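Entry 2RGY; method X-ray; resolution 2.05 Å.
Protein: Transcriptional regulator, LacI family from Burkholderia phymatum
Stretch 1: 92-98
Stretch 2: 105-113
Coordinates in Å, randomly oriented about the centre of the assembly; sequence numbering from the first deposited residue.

Stretch 1 (92-98) KMVFLNR
Stretch 2 105-113: DASFCPDHR

The two stretches lie side by side as parallel strands, their end-to-end directions 18° apart. Strand 93-96 pairs with strand 107-108, with Phe95 opposite Ser107 (CA to CA 4.9 Å) and Leu96 opposite Phe108 (CA to CA 5.1 Å). The register extends to Val94 with Ala106 and Asn97 with Cys109.

Three backbone hydrogen bonds form the ladder. Phe95 N donates to Ala106 O at 2.7 Å, nearly straight at 174°. Phe108 N donates to Phe95 O at 3.0 Å. Asn97 N donates to Phe108 O at 3.0 Å, more bent at 144°. CA-H...O contacts support them, such as Ser107 CA to Phe95 O and Leu96 CA to Phe108 O, both 3.5 Å. Residues 93 to 96 are extended, as are Ser107 (-116/128) and Phe108 (-124/108). Ala106 (-92/1) ends a 3-10 segment, and its small side chain fits close to the neighbouring strand: CB lies 4.0 Å from Met93 O.

Leu96 and Phe108 share one face of the sheet; Phe95 and Ser107 share the other. Val94 is p (chi1 66°), and its CG2 lies 3.6 Å from Phe108 CD2. Phe108 is m (-76°) with chi2 -98°, which brings its ring to this methyl. Both residues are buried, as suits apolar side chains. Phe95 is m (-58°, chi2 -67°) and Leu96 is m,t (-35°, 173°); both are also buried. Met93 is selenomethionine, with chi angles -77°, -177° and 81°, and its end leads away from stretch 2.

Beyond the strand, polar side chains join in. Asn97 has positive phi (59/17). Its CB points away from stretch 2, but chi1 of -147°, between wells, and chi2 of 43° bring the amide end nearer. His112 NE2 donates to Asn97 OD1 at 2.6 Å, with the oxygen at the ring edge, near its plane. His112 is m (-71°, chi2 -58°) at the start of a helix; its ND1 is bonded elsewhere in the structure. Asn97 OD1 also lies 3.6 Å from Pro110 CD.

Ser107 is t (170°), and its OG donates to Arg98 O at 2.6 Å. A short hydroxyl is enough to reach this carbonyl. Cys109, t (-161°), points toward stretch 1 and sets SG 3.4 Å from Asn97 C and 3.6 Å from Arg98 N. Arg98 points away, p,t,m (65°, -173°, -64°) with chi4 163°. Asp111, t (-173°), caps the following helix.

The contact buries 430 Å², both sides summed.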

# COMPACT_ATOMS: atom_id res chain seq x y z
N LYS A 92 -22.99 -6.31 -17.00
CA LYS A 92 -22.65 -6.89 -15.71
C LYS A 92 -21.44 -6.21 -15.08
O LYS A 92 -20.33 -6.73 -15.10
CB LYS A 92 -22.42 -8.40 -15.85
CG LYS A 92 -23.72 -9.15 -16.07
CD LYS A 92 -23.54 -10.66 -16.14
CE LYS A 92 -24.89 -11.34 -16.37
NZ LYS A 92 -24.81 -12.84 -16.50
N MSE A 93 -21.70 -5.03 -14.52
CA MSE A 93 -20.69 -4.18 -13.89
C MSE A 93 -21.21 -3.67 -12.55
O MSE A 93 -22.41 -3.56 -12.35
CB MSE A 93 -20.41 -2.94 -14.73
CG MSE A 93 -19.54 -3.12 -15.96
SE MSE A 93 -19.29 -1.50 -16.75
CE MSE A 93 -18.08 -0.82 -15.82
N VAL A 94 -20.29 -3.34 -11.66
CA VAL A 94 -20.65 -2.76 -10.38
C VAL A 94 -19.68 -1.59 -10.16
O VAL A 94 -18.50 -1.67 -10.50
CB VAL A 94 -20.56 -3.79 -9.22
CG1 VAL A 94 -19.12 -4.22 -8.98
CG2 VAL A 94 -21.16 -3.19 -7.95
N PHE A 95 -20.20 -0.50 -9.61
CA PHE A 95 -19.41 0.70 -9.37
C PHE A 95 -19.25 0.99 -7.88
O PHE A 95 -20.22 1.04 -7.15
CB PHE A 95 -20.09 1.90 -10.04
CG PHE A 95 -20.28 1.73 -11.51
CD1 PHE A 95 -19.18 1.69 -12.37
CD2 PHE A 95 -21.56 1.57 -12.04
CE1 PHE A 95 -19.35 1.50 -13.74
CE2 PHE A 95 -21.75 1.38 -13.41
CZ PHE A 95 -20.63 1.35 -14.27
N LEU A 96 -18.01 1.19 -7.45
CA LEU A 96 -17.73 1.48 -6.04
C LEU A 96 -17.43 2.96 -5.83
O LEU A 96 -16.90 3.64 -6.72
CB LEU A 96 -16.52 0.67 -5.57
CG LEU A 96 -16.32 -0.74 -6.14
CD1 LEU A 96 -14.97 -1.28 -5.68
CD2 LEU A 96 -17.46 -1.63 -5.72
N ASN A 97 -17.79 3.46 -4.65
CA ASN A 97 -17.54 4.85 -4.26
C ASN A 97 -18.13 5.99 -5.10
O ASN A 97 -17.67 7.13 -4.99
CB ASN A 97 -16.04 5.07 -4.09
CG ASN A 97 -15.71 6.07 -3.00
OD1 ASN A 97 -16.30 6.05 -1.91
ND2 ASN A 97 -14.74 6.94 -3.26
N ARG A 98 -19.10 5.69 -5.95
CA ARG A 98 -19.78 6.72 -6.74
C ARG A 98 -21.13 6.21 -7.19
O ARG A 98 -21.34 5.01 -7.32
CB ARG A 98 -18.95 7.18 -7.95
CG ARG A 98 -18.68 6.16 -9.02
CD ARG A 98 -17.71 6.77 -10.02
NE ARG A 98 -18.29 7.92 -10.70
CZ ARG A 98 -17.59 8.83 -11.37
NH1 ARG A 98 -16.27 8.73 -11.44
NH2 ARG A 98 -18.22 9.82 -12.00
N ASP A 105 -28.78 0.12 -7.88
CA ASP A 105 -28.14 -0.93 -7.12
C ASP A 105 -26.83 -1.46 -7.70
O ASP A 105 -26.24 -2.39 -7.15
CB ASP A 105 -29.09 -2.08 -6.78
CG ASP A 105 -29.85 -2.57 -7.96
OD1 ASP A 105 -29.21 -2.74 -9.02
OD2 ASP A 105 -31.07 -2.81 -7.82
N ALA A 106 -26.36 -0.85 -8.78
CA ALA A 106 -25.08 -1.22 -9.37
C ALA A 106 -24.03 -0.31 -8.72
O ALA A 106 -22.84 -0.37 -9.04
CB ALA A 106 -25.10 -1.00 -10.88
N SER A 107 -24.50 0.53 -7.81
CA SER A 107 -23.66 1.47 -7.09
C SER A 107 -23.61 1.18 -5.59
O SER A 107 -24.64 1.05 -4.93
CB SER A 107 -24.16 2.90 -7.30
OG SER A 107 -23.49 3.81 -6.44
N PHE A 108 -22.39 1.08 -5.06
CA PHE A 108 -22.16 0.82 -3.65
C PHE A 108 -21.28 1.96 -3.15
O PHE A 108 -20.09 2.03 -3.47
CB PHE A 108 -21.50 -0.53 -3.47
CG PHE A 108 -22.45 -1.68 -3.64
CD1 PHE A 108 -23.03 -2.30 -2.53
CD2 PHE A 108 -22.83 -2.10 -4.93
CE1 PHE A 108 -23.98 -3.31 -2.68
CE2 PHE A 108 -23.78 -3.12 -5.10
CZ PHE A 108 -24.36 -3.73 -3.97
N CYS A 109 -21.88 2.85 -2.37
CA CYS A 109 -21.16 4.03 -1.89
C CYS A 109 -21.48 4.36 -0.44
O CYS A 109 -22.63 4.33 -0.03
CB CYS A 109 -21.54 5.22 -2.78
SG CYS A 109 -20.43 6.65 -2.75
N PRO A 110 -20.46 4.68 0.36
CA PRO A 110 -20.74 5.02 1.75
C PRO A 110 -21.32 6.44 1.83
O PRO A 110 -21.46 7.11 0.81
CB PRO A 110 -19.37 4.92 2.41
CG PRO A 110 -18.47 5.44 1.33
CD PRO A 110 -19.01 4.75 0.08
N ASP A 111 -21.66 6.88 3.03
CA ASP A 111 -22.23 8.21 3.22
C ASP A 111 -21.10 9.22 3.45
O ASP A 111 -20.77 9.53 4.59
CB ASP A 111 -23.18 8.19 4.41
CG ASP A 111 -23.93 9.49 4.58
OD1 ASP A 111 -24.87 9.54 5.40
OD2 ASP A 111 -23.59 10.47 3.89
N HIS A 112 -20.53 9.74 2.37
CA HIS A 112 -19.43 10.71 2.46
C HIS A 112 -19.85 12.05 3.08
O HIS A 112 -19.04 12.72 3.72
CB HIS A 112 -18.82 10.96 1.08
CG HIS A 112 -18.03 9.80 0.55
ND1 HIS A 112 -16.96 9.26 1.23
CD2 HIS A 112 -18.17 9.07 -0.58
CE1 HIS A 112 -16.47 8.25 0.54
NE2 HIS A 112 -17.19 8.11 -0.56
N ARG A 113 -21.11 12.42 2.89
CA ARG A 113 -21.62 13.68 3.44
C ARG A 113 -21.46 13.57 4.95
O ARG A 113 -20.89 14.45 5.60
CB ARG A 113 -23.09 13.85 3.08
CG ARG A 113 -23.67 15.23 3.33
CD ARG A 113 -25.15 15.23 2.96
NE ARG A 113 -25.57 16.48 2.34
CZ ARG A 113 -26.83 16.76 2.00
NH1 ARG A 113 -27.80 15.88 2.22
NH2 ARG A 113 -27.13 17.94 1.45